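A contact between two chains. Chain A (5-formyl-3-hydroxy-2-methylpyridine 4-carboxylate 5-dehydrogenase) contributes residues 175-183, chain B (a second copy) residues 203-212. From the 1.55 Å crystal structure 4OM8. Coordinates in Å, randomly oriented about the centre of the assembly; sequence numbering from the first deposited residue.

Chain A 175-183: PVVVKKDVP
Chain B (203-212) ERGVIDPEDL

Chain A is already in a β-strand at Pro A175 (phi/psi -83/146); Val A176 (-128/130), Val A177 (-89/123) and Val A178 (-100/116) follow in extended conformation. Lys A179 (-91/-5) then turns the chain, Lys A180 (-138/142) is extended, Asp A181 (-80/65) bends the path, and Val A182 (-90/153) is extended again. Chain B leaves a helix at Arg B204 (-98/16), passes through Gly B205 (78/24), whose positive phi favours glycine, and continues through Val B206 (-77/-29), Ile B207 (-162/141) and Asp B208 (-67/150) into a second helix that begins at Pro B209. The stretches run antiparallel: Val A176 CA lies 5.5 Å from Asp B211 CA, Val A178 CA lies 5.4 Å from Ile B207 CA, and Lys A179 CA lies 4.8 Å from Val B206 CA. Together they bury 565 Å².

Two direct hydrogen bonds join the stretches. Lys A179 N donates to Val B206 O at 2.7 Å, nearly linear at 171°, a direct backbone-to-backbone link at the closest of the three CA pairings. Lys A180, almost fully extended (m, t, t, t), carries its NZ to 2.6 Å from Arg B204 O, a carbonyl close to the end of the first helix.

Charge pairing is looser. Lys A179 (m, t, p, t) bends at chi3, and its NZ forms a salt bridge with Asp B208 OD1 at 3.6 Å. Water 3 reinforces the pair, accepting from Lys A179 NZ (2.8 Å) and donating to Asp B208 OD2 (2.6 Å).

Apolar packing centres on Val B206 (t), which has the largest area covered by the opposite stretch. Its CG1 lies 3.8 Å from Val A178 CG1 (t) and 4.1 Å from Val A182 CG2 (m), so one methyl meets both valines. Farther along, Val A176 CB (m) is 4.4 Å from Ile B207 CD1 (t, t), while Val A176 CG1 comes within 3.4 Å of Asp B211 O. The Arg B204 side chain (p, t, t, chi4 96°) brings NH2 to 4.0 Å from Val A182 CG1, which approaches the guanidinium obliquely.

Water completes the polar contacts. Water 1 donates to Val A177 O (2.8 Å) and Asp B211 OD2 (2.8 Å) and accepts from Asp B208 N (3.1 Å). Water 2 accepts from Val A177 N (3.0 Å) and donates to Asp B211 OD2 (2.6 Å). Through these two waters, one carboxylate oxygen of Asp B211 (m) is linked to both backbone polar groups of Val A177. Water 4 accepts from Lys A180 NZ (3.0 Å) and Arg B204 NH1 (2.8 Å), linking two cationic side chains.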

# COMPACT_ATOMS: atom_id res chain seq x y z
N PRO A 175 -9.88 6.05 14.58
CA PRO A 175 -10.51 7.11 13.78
C PRO A 175 -9.48 8.05 13.20
O PRO A 175 -8.46 8.32 13.84
CB PRO A 175 -11.38 7.83 14.80
CG PRO A 175 -10.60 7.71 16.08
CD PRO A 175 -9.84 6.39 16.01
N VAL A 176 -9.75 8.57 12.01
CA VAL A 176 -8.94 9.67 11.48
C VAL A 176 -9.87 10.79 11.06
O VAL A 176 -10.87 10.58 10.37
CB VAL A 176 -8.03 9.24 10.31
CG1 VAL A 176 -7.00 8.22 10.77
CG2 VAL A 176 -8.83 8.70 9.15
N VAL A 177 -9.56 11.99 11.52
CA VAL A 177 -10.39 13.15 11.22
C VAL A 177 -9.94 13.79 9.91
O VAL A 177 -8.77 14.17 9.75
CB VAL A 177 -10.34 14.16 12.38
CG1 VAL A 177 -11.09 15.42 12.00
CG2 VAL A 177 -10.95 13.54 13.64
N VAL A 178 -10.88 13.90 8.98
CA VAL A 178 -10.66 14.52 7.69
C VAL A 178 -11.22 15.93 7.80
O VAL A 178 -12.42 16.11 8.03
CB VAL A 178 -11.33 13.73 6.57
CG1 VAL A 178 -11.18 14.45 5.20
CG2 VAL A 178 -10.75 12.31 6.52
N LYS A 179 -10.33 16.91 7.68
CA LYS A 179 -10.62 18.29 8.10
C LYS A 179 -11.22 19.16 7.02
O LYS A 179 -11.59 20.30 7.28
CB LYS A 179 -9.34 18.93 8.64
CG LYS A 179 -8.81 18.24 9.89
CD LYS A 179 -7.38 18.63 10.23
CE LYS A 179 -7.31 19.87 11.10
NZ LYS A 179 -5.89 20.15 11.48
N LYS A 180 -11.32 18.61 5.81
CA LYS A 180 -12.03 19.28 4.73
C LYS A 180 -12.86 18.25 3.98
O LYS A 180 -12.43 17.11 3.78
CB LYS A 180 -11.06 19.99 3.77
CG LYS A 180 -10.25 21.11 4.43
CD LYS A 180 -9.35 21.84 3.44
CE LYS A 180 -8.43 22.82 4.18
NZ LYS A 180 -7.47 23.50 3.27
N ASP A 181 -14.05 18.66 3.57
CA ASP A 181 -14.97 17.79 2.84
C ASP A 181 -14.58 17.72 1.35
O ASP A 181 -15.32 18.16 0.47
CB ASP A 181 -16.40 18.34 3.04
CG ASP A 181 -17.49 17.47 2.47
OD1 ASP A 181 -17.29 16.25 2.26
OD2 ASP A 181 -18.59 18.02 2.24
N VAL A 182 -13.41 17.15 1.08
CA VAL A 182 -12.90 17.02 -0.28
C VAL A 182 -13.36 15.72 -0.94
O VAL A 182 -13.63 14.74 -0.24
CB VAL A 182 -11.35 17.09 -0.31
CG1 VAL A 182 -10.88 18.45 0.19
CG2 VAL A 182 -10.73 15.97 0.51
N PRO A 183 -13.46 15.72 -2.28
CA PRO A 183 -13.92 14.50 -2.97
C PRO A 183 -13.04 13.30 -2.63
O PRO A 183 -11.83 13.37 -2.80
CB PRO A 183 -13.81 14.88 -4.45
CG PRO A 183 -13.98 16.38 -4.47
CD PRO A 183 -13.31 16.86 -3.20
N GLU B 203 -0.22 18.79 3.34
CA GLU B 203 0.21 20.16 3.09
C GLU B 203 -0.94 21.17 3.12
O GLU B 203 -0.78 22.28 3.65
CB GLU B 203 0.93 20.20 1.75
CG GLU B 203 1.42 21.52 1.29
CD GLU B 203 2.28 21.34 0.06
OE1 GLU B 203 1.73 21.26 -1.05
OE2 GLU B 203 3.50 21.22 0.23
N ARG B 204 -2.10 20.80 2.58
CA ARG B 204 -3.19 21.76 2.53
C ARG B 204 -4.19 21.59 3.68
O ARG B 204 -5.29 22.13 3.64
CB ARG B 204 -3.90 21.70 1.18
CG ARG B 204 -4.62 20.43 0.84
CD ARG B 204 -4.83 20.45 -0.67
NE ARG B 204 -5.59 19.33 -1.21
CZ ARG B 204 -6.90 19.36 -1.47
NH1 ARG B 204 -7.60 20.45 -1.20
NH2 ARG B 204 -7.50 18.30 -1.98
N GLY B 205 -3.77 20.86 4.70
CA GLY B 205 -4.51 20.81 5.96
C GLY B 205 -5.75 19.94 5.97
O GLY B 205 -6.65 20.16 6.79
N VAL B 206 -5.80 18.95 5.09
CA VAL B 206 -6.93 18.03 5.08
C VAL B 206 -6.79 17.03 6.22
O VAL B 206 -7.79 16.56 6.75
CB VAL B 206 -7.06 17.31 3.72
CG1 VAL B 206 -8.21 16.31 3.72
CG2 VAL B 206 -7.25 18.35 2.59
N ILE B 207 -5.57 16.73 6.63
CA ILE B 207 -5.36 15.66 7.62
C ILE B 207 -3.97 15.79 8.25
O ILE B 207 -3.01 16.16 7.55
CB ILE B 207 -5.56 14.27 6.96
CG1 ILE B 207 -5.54 13.14 7.99
CG2 ILE B 207 -4.53 14.01 5.83
CD1 ILE B 207 -6.00 11.79 7.39
N ASP B 208 -3.87 15.53 9.55
CA ASP B 208 -2.57 15.55 10.25
C ASP B 208 -1.71 14.40 9.74
O ASP B 208 -2.24 13.36 9.34
CB ASP B 208 -2.76 15.47 11.77
CG ASP B 208 -3.34 16.75 12.36
OD1 ASP B 208 -3.23 17.81 11.72
OD2 ASP B 208 -3.94 16.68 13.45
N PRO B 209 -0.38 14.56 9.74
CA PRO B 209 0.47 13.54 9.09
C PRO B 209 0.38 12.17 9.77
O PRO B 209 0.41 11.17 9.06
CB PRO B 209 1.88 14.12 9.20
CG PRO B 209 1.81 15.13 10.29
CD PRO B 209 0.42 15.69 10.24
N GLU B 210 0.24 12.13 11.09
CA GLU B 210 0.15 10.83 11.75
C GLU B 210 -1.18 10.15 11.42
O GLU B 210 -1.26 8.92 11.34
CB GLU B 210 0.34 10.94 13.26
CG GLU B 210 -0.80 11.59 14.01
CD GLU B 210 -0.73 13.11 14.04
OE1 GLU B 210 -1.34 13.70 14.96
OE2 GLU B 210 -0.08 13.73 13.16
N ASP B 211 -2.23 10.95 11.20
CA ASP B 211 -3.52 10.40 10.82
C ASP B 211 -3.54 9.97 9.35
O ASP B 211 -4.20 9.00 8.99
CB ASP B 211 -4.63 11.43 11.07
CG ASP B 211 -4.81 11.72 12.54
OD1 ASP B 211 -4.44 10.87 13.38
OD2 ASP B 211 -5.31 12.82 12.87
N LEU B 212 -2.83 10.70 8.50
CA LEU B 212 -2.59 10.27 7.13
C LEU B 212 -2.00 8.85 7.15
O LEU B 212 -2.45 7.95 6.44
CB LEU B 212 -1.65 11.25 6.41
CG LEU B 212 -1.26 11.06 4.94
CD1 LEU B 212 -0.29 9.89 4.69
CD2 LEU B 212 -2.50 10.94 4.07
O HOH W 1 -6.42 14.78 11.16
O HOH W 2 -7.75 12.50 13.80
O HOH W 3 -5.29 18.88 13.88
O HOH W 4 -7.38 22.79 0.36